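Long-range contact in Asp/Glu-specific dipeptidyl-peptidase (Flavobacterium psychrophilum, PDB 5JXF), which removes dipeptides from the N-terminus of oligopeptides as a serine peptidase of family S46, strictly requiring aspartate or glutamate at the P1 position: residues A[637-641]-A[707-712]. Residues are numbered along the deposited sequence; the frame is centred on the assembly and turned at random.
Sequences DYGQY and LFIVDK
Tyr641 lies with one ring face against the helical backbone at Leu707 and Phe708: Phe708 N stands 3.9 Å above the plane over the ring centre, and Leu707 CB comes within 3.6 Å of Tyr641 CE1. Asp711 OD2 lies at the ring's edge, in its plane, and accepts a hydrogen bond from Tyr641 OH, whose very short modelled length is doubtful. The carboxylate stands at 78° to the ring, and the same OD2 also forms a salt bridge with Lys717 NZ. On the opposite face, Gln640 CG sits 3.7 Å from the ring plane. A phenylalanine here would keep the ring but would probably leave Asp711 OD2 with Lys717 and without its hydroxyl partner. Phe708, whose CG is anti to the backbone N (chi1 175°), extends its ring toward residues 637-638; Asp637 O meets its edge in plane, 3.2 Å from Phe708 CE1. Tyr638 adds an offset edge-to-face pair, its edge toward the Phe708 face, with planes 72° apart. Lys712 crosses Asp637 at about a right angle, Lys712 CE 3.2 Å from Asp637 OD1, while Lys712 NZ is too far from that oxygen to pair with it. Within the loop, a backbone hydrogen bond from Tyr641 N to Tyr638 O closes the turn. This is structural packing away from the catalytic and substrate-binding residues: the loop linking helix 627-635 to strand 648-653 packs on helix 703-713; Leu629 and Leu632 touch Phe708, while Ile720 of helix 717-721 touches Tyr641.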
loop_
_atom_site.group_PDB
_atom_site.type_symbol
_atom_site.label_atom_id
_atom_site.label_comp_id
_atom_site.label_asym_id
_atom_site.label_seq_id
_atom_site.Cartn_x
_atom_site.Cartn_y
_atom_site.Cartn_z
ATOM N N ASP A 637 15.067 23.254 -10.517
ATOM C CA ASP A 637 16.230 23.451 -11.367
ATOM C C ASP A 637 16.515 22.162 -12.145
ATOM O O ASP A 637 17.374 21.361 -11.762
ATOM C CB ASP A 637 17.419 23.873 -10.506
ATOM C CG ASP A 637 18.631 24.235 -11.319
ATOM O OD1 ASP A 637 18.509 24.420 -12.552
ATOM O OD2 ASP A 637 19.704 24.355 -10.698
ATOM N N TYR A 638 15.783 21.977 -13.241
ATOM C CA TYR A 638 15.808 20.721 -13.983
ATOM C C TYR A 638 16.599 20.850 -15.271
ATOM O O TYR A 638 17.043 19.844 -15.836
ATOM C CB TYR A 638 14.381 20.251 -14.291
ATOM C CG TYR A 638 13.573 19.925 -13.053
ATOM C CD1 TYR A 638 14.205 19.499 -11.889
ATOM C CD2 TYR A 638 12.189 20.062 -13.039
ATOM C CE1 TYR A 638 13.489 19.205 -10.760
ATOM C CE2 TYR A 638 11.457 19.761 -11.903
ATOM C CZ TYR A 638 12.115 19.342 -10.765
ATOM O OH TYR A 638 11.431 19.035 -9.628
ATOM N N GLY A 639 16.769 22.090 -15.723
ATOM C CA GLY A 639 17.429 22.378 -16.981
ATOM C C GLY A 639 16.821 21.615 -18.140
ATOM O O GLY A 639 15.607 21.373 -18.179
ATOM N N GLN A 640 17.676 21.189 -19.065
ATOM C CA GLN A 640 17.220 20.496 -20.266
ATOM C C GLN A 640 16.696 19.099 -19.975
ATOM O O GLN A 640 16.304 18.384 -20.894
ATOM C CB GLN A 640 18.342 20.388 -21.290
ATOM C CG GLN A 640 19.512 19.520 -20.847
ATOM C CD GLN A 640 20.605 19.488 -21.896
ATOM O OE1 GLN A 640 20.445 20.053 -22.980
ATOM N NE2 GLN A 640 21.727 18.833 -21.579
ATOM N N TYR A 641 16.693 18.703 -18.707
ATOM C CA TYR A 641 16.191 17.381 -18.353
ATOM C C TYR A 641 14.733 17.408 -17.909
ATOM O O TYR A 641 14.127 16.363 -17.698
ATOM C CB TYR A 641 17.049 16.776 -17.253
ATOM C CG TYR A 641 18.503 16.955 -17.522
ATOM C CD1 TYR A 641 19.104 16.339 -18.613
ATOM C CD2 TYR A 641 19.271 17.767 -16.710
ATOM C CE1 TYR A 641 20.448 16.522 -18.874
ATOM C CE2 TYR A 641 20.604 17.956 -16.960
ATOM C CZ TYR A 641 21.192 17.326 -18.041
ATOM O OH TYR A 641 22.527 17.520 -18.277
ATOM N N LEU A 707 20.779 11.583 -16.226
ATOM C CA LEU A 707 21.624 12.717 -16.597
ATOM C C LEU A 707 21.470 13.878 -15.604
ATOM O O LEU A 707 22.459 14.499 -15.205
ATOM C CB LEU A 707 21.304 13.178 -18.019
ATOM C CG LEU A 707 21.451 12.167 -19.162
ATOM C CD1 LEU A 707 20.975 12.796 -20.461
ATOM C CD2 LEU A 707 22.892 11.663 -19.307
ATOM N N PHE A 708 20.236 14.147 -15.190
ATOM C CA PHE A 708 19.978 15.111 -14.116
ATOM C C PHE A 708 20.834 14.826 -12.873
ATOM O O PHE A 708 21.423 15.733 -12.290
ATOM C CB PHE A 708 18.491 15.107 -13.729
ATOM C CG PHE A 708 18.165 15.984 -12.553
ATOM C CD1 PHE A 708 17.932 17.348 -12.724
ATOM C CD2 PHE A 708 18.082 15.454 -11.278
ATOM C CE1 PHE A 708 17.629 18.163 -11.636
ATOM C CE2 PHE A 708 17.767 16.261 -10.188
ATOM C CZ PHE A 708 17.545 17.623 -10.365
ATOM N N ILE A 709 20.911 13.565 -12.472
ATOM C CA ILE A 709 21.648 13.252 -11.263
ATOM C C ILE A 709 23.159 13.428 -11.508
ATOM O O ILE A 709 23.860 14.024 -10.691
ATOM C CB ILE A 709 21.336 11.840 -10.788
ATOM C CG1 ILE A 709 19.895 11.775 -10.286
ATOM C CG2 ILE A 709 22.297 11.422 -9.687
ATOM C CD1 ILE A 709 19.694 12.511 -8.958
ATOM N N VAL A 710 23.647 12.931 -12.641
ATOM C CA VAL A 710 25.043 13.131 -13.021
ATOM C C VAL A 710 25.405 14.623 -13.038
ATOM O O VAL A 710 26.475 15.058 -12.566
ATOM C CB VAL A 710 25.322 12.524 -14.415
ATOM C CG1 VAL A 710 26.730 12.865 -14.860
ATOM C CG2 VAL A 710 25.074 11.018 -14.394
ATOM N N ASP A 711 24.480 15.407 -13.569
ATOM C CA ASP A 711 24.735 16.799 -13.873
ATOM C C ASP A 711 24.393 17.743 -12.714
ATOM O O ASP A 711 25.290 18.320 -12.093
ATOM C CB ASP A 711 23.937 17.180 -15.120
ATOM C CG ASP A 711 24.235 18.564 -15.608
ATOM O OD1 ASP A 711 24.873 19.344 -14.875
ATOM O OD2 ASP A 711 23.821 18.872 -16.746
ATOM N N LYS A 712 23.100 17.935 -12.457
ATOM C CA LYS A 712 22.670 18.948 -11.488
ATOM C C LYS A 712 23.061 18.572 -10.068
ATOM O O LYS A 712 23.390 19.439 -9.265
ATOM C CB LYS A 712 21.162 19.168 -11.568
ATOM C CG LYS A 712 20.732 19.963 -12.788
ATOM C CD LYS A 712 21.085 21.453 -12.618
ATOM C CE LYS A 712 20.560 22.261 -13.785
ATOM N NZ LYS A 712 20.924 21.587 -15.065
#